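Peptidoglycan hydrolase FlgJ (Sphingomonas sp. A1, PDB 3VWO) probably hydrolyses peptidoglycan so that the flagellar rod can be assembled in the periplasm, the chain here being its C-terminal glycoside hydrolase family 73 domain. Local coordinates at residues A[27-30]-A[31-35]; A[95-98]-A[99-102]; A[122-126]-A[127-131]. All blocks are in the same frame, centred on the assembly; numbering follows the deposited sequence.

Contact 1: residues A[27-30]-A[31-35]; sequences VAQA and ALETG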
loop_
_atom_site.group_PDB
_atom_site.type_symbol
_atom_site.label_atom_id
_atom_site.label_comp_id
_atom_site.label_asym_id
_atom_site.label_seq_id
_atom_site.Cartn_x
_atom_site.Cartn_y
_atom_site.Cartn_z
ATOM N N VAL A 27 7.242 1.563 -1.896
ATOM C CA VAL A 27 7.276 0.576 -2.987
ATOM C C VAL A 27 7.118 -0.834 -2.426
ATOM O O VAL A 27 6.380 -1.657 -2.971
ATOM C CB VAL A 27 8.587 0.657 -3.784
ATOM C CG1 VAL A 27 8.647 -0.459 -4.837
ATOM C CG2 VAL A 27 8.720 2.022 -4.436
ATOM N N ALA A 28 7.813 -1.112 -1.330
ATOM C CA ALA A 28 7.712 -2.417 -0.678
ATOM C C ALA A 28 6.290 -2.718 -0.206
ATOM O O ALA A 28 5.799 -3.842 -0.354
ATOM C CB ALA A 28 8.685 -2.498 0.490
ATOM N N GLN A 29 5.627 -1.720 0.371
ATOM C CA GLN A 29 4.284 -1.928 0.881
ATOM C C GLN A 29 3.332 -2.184 -0.277
ATOM O O GLN A 29 2.468 -3.051 -0.196
ATOM C CB GLN A 29 3.787 -0.727 1.695
ATOM C CG GLN A 29 2.452 -1.007 2.380
ATOM C CD GLN A 29 2.009 0.102 3.316
ATOM O OE1 GLN A 29 2.598 1.186 3.345
ATOM N NE2 GLN A 29 0.961 -0.169 4.090
ATOM N N ALA A 30 3.500 -1.428 -1.353
ATOM C CA ALA A 30 2.688 -1.635 -2.551
ATOM C C ALA A 30 2.940 -3.031 -3.132
ATOM O O ALA A 30 2.008 -3.712 -3.600
ATOM C CB ALA A 30 2.996 -0.564 -3.575
ATOM N N ALA A 31 4.197 -3.463 -3.091
ATOM C CA ALA A 31 4.558 -4.775 -3.641
ATOM C C ALA A 31 3.939 -5.893 -2.817
ATOM O O ALA A 31 3.436 -6.885 -3.368
ATOM C CB ALA A 31 6.063 -4.932 -3.724
ATOM N N LEU A 32 3.968 -5.733 -1.498
ATOM C CA LEU A 32 3.313 -6.675 -0.595
ATOM C C LEU A 32 1.804 -6.704 -0.825
ATOM O O LEU A 32 1.203 -7.777 -0.947
ATOM C CB LEU A 32 3.617 -6.325 0.870
ATOM C CG LEU A 32 2.907 -7.213 1.896
ATOM C CD1 LEU A 32 3.358 -8.666 1.758
ATOM C CD2 LEU A 32 3.129 -6.710 3.321
ATOM N N GLU A 33 1.197 -5.524 -0.894
ATOM C CA GLU A 33 -0.249 -5.411 -1.075
ATOM C C GLU A 33 -0.751 -6.028 -2.381
ATOM O O GLU A 33 -1.840 -6.604 -2.421
ATOM C CB GLU A 33 -0.686 -3.942 -0.990
ATOM C CG GLU A 33 -0.621 -3.347 0.437
ATOM C CD GLU A 33 -1.680 -3.927 1.360
ATOM O OE1 GLU A 33 -2.633 -4.555 0.856
ATOM O OE2 GLU A 33 -1.561 -3.761 2.590
ATOM N N THR A 34 0.035 -5.910 -3.442
ATOM C CA THR A 34 -0.446 -6.315 -4.764
ATOM C C THR A 34 0.332 -7.468 -5.390
ATOM O O THR A 34 0.155 -7.755 -6.573
ATOM C CB THR A 34 -0.394 -5.154 -5.766
ATOM O OG1 THR A 34 0.971 -4.772 -5.982
ATOM C CG2 THR A 34 -1.199 -3.975 -5.270
ATOM N N GLY A 35 1.196 -8.116 -4.618
ATOM C CA GLY A 35 2.028 -9.178 -5.167
ATOM C C GLY A 35 2.911 -8.680 -6.300
ATOM O O GLY A 35 2.963 -9.276 -7.378
#
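Thr34 folds its hydroxyl back onto the preceding turn because chi1, at 65°, sets OG1 between its own backbone N and carbonyl carbon, where it meets Ala30 O. Glu33 is turned differently: its chi1 of -72° puts CG anti to the carbonyl carbon and beside the backbone N, 3.2 Å from Gln29 O and 4.3 Å from Gln29 CG. Beyond CG the chain bends at chi2 (-70°) on its way to the carboxylate. The two polar side chains thus leave the same flank one turn apart.

The backbone ladder is regular up to the last turn, with Glu33 N 2.9 Å from Gln29 O. Ala30 O is gripped twice, by Thr34 OG1 at 2.8 Å and Thr34 N at 3.0 Å, the two donors coming from opposite faces of the carbonyl plane. Thr34 OG1 also bonds to Gly37 N. With a valine in its place, Ala30 O would probably keep just the backbone N-H of this pair, and Gly37 N would lose its mate. Gly35 follows with positive phi and closes the helix in a Schellman motif.

The carboxylate of Glu33 bonds through OE2 to Tyr135 OH and to a bound EPE buffer molecule, and through OE1 to Asn54 ND2; Gln29 NE2 also reaches Tyr135 OH. Around these turns of helix 23-34, helix 2-19 packs on Val27, Ala31 and Thr34, helix 135-143 on Ala28 and Leu32, and helix 146-154 on Val27 and Ala28.

Contact 2: residues A[95-98]-A[99-102]; sequences FQDY and ADLV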
loop_
_atom_site.group_PDB
_atom_site.type_symbol
_atom_site.label_atom_id
_atom_site.label_comp_id
_atom_site.label_asym_id
_atom_site.label_seq_id
_atom_site.Cartn_x
_atom_site.Cartn_y
_atom_site.Cartn_z
ATOM N N PHE A 95 -0.603 7.199 -4.829
ATOM C CA PHE A 95 0.398 7.471 -3.792
ATOM C C PHE A 95 0.066 8.724 -2.979
ATOM O O PHE A 95 0.232 8.734 -1.760
ATOM C CB PHE A 95 1.804 7.574 -4.396
ATOM C CG PHE A 95 2.463 6.240 -4.635
ATOM C CD1 PHE A 95 3.115 5.582 -3.608
ATOM C CD2 PHE A 95 2.428 5.646 -5.889
ATOM C CE1 PHE A 95 3.724 4.358 -3.820
ATOM C CE2 PHE A 95 3.034 4.420 -6.110
ATOM C CZ PHE A 95 3.682 3.777 -5.072
ATOM N N GLN A 96 -0.412 9.771 -3.647
ATOM C CA GLN A 96 -0.805 10.999 -2.960
ATOM C C GLN A 96 -1.984 10.764 -2.021
ATOM O O GLN A 96 -2.049 11.346 -0.937
ATOM C CB GLN A 96 -1.161 12.097 -3.964
ATOM C CG GLN A 96 0.006 12.578 -4.811
ATOM C CD GLN A 96 0.764 13.725 -4.175
ATOM O OE1 GLN A 96 0.712 13.927 -2.959
ATOM N NE2 GLN A 96 1.469 14.492 -4.998
ATOM N N ASP A 97 -2.930 9.929 -2.443
ATOM C CA ASP A 97 -4.060 9.616 -1.582
ATOM C C ASP A 97 -3.587 8.834 -0.359
ATOM O O ASP A 97 -4.049 9.078 0.762
ATOM C CB ASP A 97 -5.160 8.859 -2.345
ATOM C CG ASP A 97 -6.496 8.900 -1.622
ATOM O OD1 ASP A 97 -6.787 9.934 -0.984
ATOM O OD2 ASP A 97 -7.253 7.908 -1.679
ATOM N N TYR A 98 -2.646 7.912 -0.564
ATOM C CA TYR A 98 -2.081 7.134 0.544
ATOM C C TYR A 98 -1.388 8.047 1.559
ATOM O O TYR A 98 -1.584 7.900 2.766
ATOM C CB TYR A 98 -1.102 6.075 0.026
ATOM C CG TYR A 98 -0.252 5.417 1.104
ATOM C CD1 TYR A 98 -0.708 4.304 1.801
ATOM C CD2 TYR A 98 1.011 5.907 1.413
ATOM C CE1 TYR A 98 0.075 3.700 2.784
ATOM C CE2 TYR A 98 1.792 5.317 2.390
ATOM C CZ TYR A 98 1.322 4.213 3.068
ATOM O OH TYR A 98 2.111 3.630 4.033
ATOM N N ALA A 99 -0.577 8.979 1.069
ATOM C CA ALA A 99 0.119 9.911 1.967
ATOM C C ALA A 99 -0.876 10.789 2.701
ATOM O O ALA A 99 -0.659 11.151 3.853
ATOM C CB ALA A 99 1.118 10.775 1.201
ATOM N N ASP A 100 -1.966 11.145 2.028
ATOM C CA ASP A 100 -2.992 11.952 2.668
ATOM C C ASP A 100 -3.626 11.188 3.819
ATOM O O ASP A 100 -3.769 11.717 4.919
ATOM C CB ASP A 100 -4.068 12.372 1.660
ATOM C CG ASP A 100 -5.159 13.208 2.297
ATOM O OD1 ASP A 100 -4.887 14.380 2.630
ATOM O OD2 ASP A 100 -6.282 12.694 2.485
ATOM N N LEU A 101 -3.999 9.936 3.554
ATOM C CA LEU A 101 -4.622 9.077 4.552
ATOM C C LEU A 101 -3.711 8.806 5.746
ATOM O O LEU A 101 -4.086 9.051 6.898
ATOM C CB LEU A 101 -5.010 7.739 3.906
ATOM C CG LEU A 101 -5.811 6.783 4.789
ATOM C CD1 LEU A 101 -6.970 7.515 5.450
ATOM C CD2 LEU A 101 -6.336 5.619 3.967
ATOM N N VAL A 102 -2.518 8.289 5.475
ATOM C CA VAL A 102 -1.584 7.937 6.543
ATOM C C VAL A 102 -1.055 9.189 7.262
ATOM O O VAL A 102 -0.885 9.200 8.485
ATOM C CB VAL A 102 -0.411 7.098 5.993
ATOM C CG1 VAL A 102 0.672 6.931 7.047
ATOM C CG2 VAL A 102 -0.910 5.734 5.514
HETATM O O HOH W 1 -6.932 10.283 1.831
#
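Phe95 O accepts the N-H of Ala99 at 3.0 Å (O to N), the first of four successive bonds that each span one turn of helix 91-104. The Phe95 ring turns inward to helix 2-19 and to Phe53. Gln96 O continues the ladder to Asp100 N.

Asp97 adds a polar link on the outer flank. Its OD1 lies 4.5 Å from Asp100 OD2, two like charges that would be expected to repel, and a water lies within hydrogen-bonding distance of both (2.8 Å from Asp97 OD1, 2.6 Å from Asp100 OD2), though with more acceptors in reach than protons to give. The other oxygen, Asp97 OD2, takes a hydrogen bond from Tyr88 OH and a salt bridge from Arg86, which probably offsets part of the charge on this pair.

Tyr98 carries the apolar side. With CG anti to the backbone N (chi1 168°), its ring leans beside the carbonyl toward the following turn, where Val102 CG2 sits over one face, 3.8 Å from the ring centroid and displaced toward the rim near CE1: a CH-pi contact. Tyr98 O meanwhile receives Val102 N at 2.9 Å in a nearly straight bond (174°). The Tyr98 ring also stacks with Phe53. The whole is an amphipathic alpha-helix with i to i+4 pairing, one flank toward solvent and the other in the core, in a largely helical domain of the lysozyme clan.

Contact 3: residues A[122-126]-A[127-131]; sequences RALQE and GGYAT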
loop_
_atom_site.group_PDB
_atom_site.type_symbol
_atom_site.label_atom_id
_atom_site.label_comp_id
_atom_site.label_asym_id
_atom_site.label_seq_id
_atom_site.Cartn_x
_atom_site.Cartn_y
_atom_site.Cartn_z
ATOM N N ARG A 122 5.750 -1.987 11.933
ATOM C CA ARG A 122 5.089 -2.118 13.227
ATOM C C ARG A 122 4.151 -0.952 13.513
ATOM O O ARG A 122 3.051 -1.157 14.015
ATOM C CB ARG A 122 6.120 -2.272 14.368
ATOM C CG ARG A 122 6.704 -3.684 14.476
ATOM C CD ARG A 122 7.579 -3.850 15.711
ATOM N NE ARG A 122 6.926 -3.348 16.918
ATOM C CZ ARG A 122 7.295 -3.663 18.157
ATOM N NH1 ARG A 122 8.310 -4.493 18.359
ATOM N NH2 ARG A 122 6.644 -3.154 19.194
ATOM N N ALA A 123 4.582 0.271 13.208
ATOM C CA ALA A 123 3.717 1.429 13.412
ATOM C C ALA A 123 2.430 1.333 12.582
ATOM O O ALA A 123 1.353 1.701 13.059
ATOM C CB ALA A 123 4.464 2.731 13.119
ATOM N N LEU A 124 2.544 0.834 11.351
ATOM C CA LEU A 124 1.368 0.627 10.502
ATOM C C LEU A 124 0.442 -0.430 11.104
ATOM O O LEU A 124 -0.767 -0.223 11.211
ATOM C CB LEU A 124 1.774 0.213 9.082
ATOM C CG LEU A 124 2.296 1.327 8.169
ATOM C CD1 LEU A 124 3.077 0.762 7.014
ATOM C CD2 LEU A 124 1.155 2.206 7.678
ATOM N N GLN A 125 1.019 -1.563 11.494
ATOM C CA GLN A 125 0.247 -2.661 12.064
ATOM C C GLN A 125 -0.426 -2.255 13.370
ATOM O O GLN A 125 -1.614 -2.512 13.565
ATOM C CB GLN A 125 1.135 -3.887 12.285
ATOM C CG GLN A 125 0.419 -5.052 12.945
ATOM C CD GLN A 125 0.552 -6.341 12.156
ATOM O OE1 GLN A 125 1.612 -6.970 12.148
ATOM N NE2 GLN A 125 -0.523 -6.738 11.484
ATOM N N GLU A 126 0.329 -1.610 14.257
ATOM C CA GLU A 126 -0.218 -1.139 15.526
ATOM C C GLU A 126 -1.262 -0.045 15.326
ATOM O O GLU A 126 -2.108 0.178 16.192
ATOM C CB GLU A 126 0.892 -0.644 16.458
ATOM C CG GLU A 126 1.828 -1.735 16.958
ATOM C CD GLU A 126 2.861 -1.208 17.940
ATOM O OE1 GLU A 126 2.765 -0.023 18.327
ATOM O OE2 GLU A 126 3.768 -1.976 18.324
ATOM N N GLY A 127 -1.207 0.631 14.183
ATOM C CA GLY A 127 -2.179 1.664 13.865
ATOM C C GLY A 127 -3.444 1.084 13.255
ATOM O O GLY A 127 -4.447 1.780 13.101
ATOM N N GLY A 128 -3.390 -0.194 12.895
ATOM C CA GLY A 128 -4.549 -0.885 12.356
ATOM C C GLY A 128 -4.644 -0.875 10.843
ATOM O O GLY A 128 -5.742 -0.968 10.282
ATOM N N TYR A 129 -3.503 -0.780 10.169
ATOM C CA TYR A 129 -3.520 -0.712 8.716
ATOM C C TYR A 129 -4.064 -1.994 8.116
ATOM O O TYR A 129 -4.719 -1.963 7.079
ATOM C CB TYR A 129 -2.136 -0.426 8.130
ATOM C CG TYR A 129 -2.208 -0.056 6.664
ATOM C CD1 TYR A 129 -2.451 1.254 6.276
ATOM C CD2 TYR A 129 -2.071 -1.019 5.672
ATOM C CE1 TYR A 129 -2.536 1.602 4.941
ATOM C CE2 TYR A 129 -2.157 -0.682 4.332
ATOM C CZ TYR A 129 -2.387 0.632 3.973
ATOM O OH TYR A 129 -2.478 0.977 2.645
ATOM N N ALA A 130 -3.784 -3.120 8.763
ATOM C CA ALA A 130 -4.212 -4.412 8.229
ATOM C C ALA A 130 -4.758 -5.335 9.311
ATOM O O ALA A 130 -4.461 -5.171 10.494
ATOM C CB ALA A 130 -3.068 -5.084 7.482
ATOM N N THR A 131 -5.555 -6.311 8.887
ATOM C CA THR A 131 -6.149 -7.279 9.800
ATOM C C THR A 131 -5.314 -8.559 9.878
ATOM O O THR A 131 -5.451 -9.341 10.819
ATOM C CB THR A 131 -7.596 -7.614 9.394
ATOM O OG1 THR A 131 -7.634 -7.978 8.008
ATOM C CG2 THR A 131 -8.498 -6.407 9.613
#
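Leu124 and Tyr129 meet across a helix C-cap, where helix 117-127 ends and the chain turns into the loop that leads to helix 135-143. The N-H of Tyr129 reaches back five residues to Leu124 O, 3.0 Å away, in a fairly straight bond (161°). Inside it, Gly128 N lies 3.0 Å from Gln125 O but approaches from well above the carbonyl plane. Gly127 N makes weak bonds to Ala123 O and Leu124 O.

The bond of Tyr129 N to Leu124 O (6→1), enclosing that of Gly128 N to Gln125 O (5→2), defines a Schellman motif, with Gly128 at positive phi (93°). A side chain on Gly128 would run into the carbonyl oxygen of Gly127. As is usual for the motif, apolar side chains meet across the cap: Leu124 CD2 lies 4.0 Å from Tyr129 CD1, set obliquely to the ring, and the two side chains run side by side. Tyr129 has CG anti to its N (chi1 -167°), which carries the ring on toward Gln29, Glu33 and Tyr98.

On the exposed flank of the last turn, Arg122 NH2 and Glu126 OE2 form a salt bridge of 3.2 Å between residues four apart, the guanidinium meeting OE2 nearly along its C-O bond. Gln125 spans to what follows: its NE2 binds Asp132 O and its OE1 accepts from Ala136 N, so one amide holds both the loop and the first turn of helix 135-143.

How the contacts relate
The three contacts lie in series along the chain, their centres 15 Å apart in each pair, yet their side chains converge. Gln29 of contact 1 is central: its OE1 is 2.6 Å from Tyr98 OH of contact 2, a weak hydrogen bond, and its NE2 lies 3.2 Å from Tyr129 CE2 of contact 3. The same Tyr129 CE2 packs 3.6 Å from Glu33 OE2, while Tyr129 OH is 3.7 Å from Tyr98 CE1. Bound EPE, probably from the crystallisation liquor, comes within about 3 Å (nearest atoms) of the side chains of Glu33, Leu101 and Tyr129, and is hydrogen-bonded to Glu33 OE2 and Tyr129 O, so ligand atoms reach the surface where contacts 1 and 3 meet.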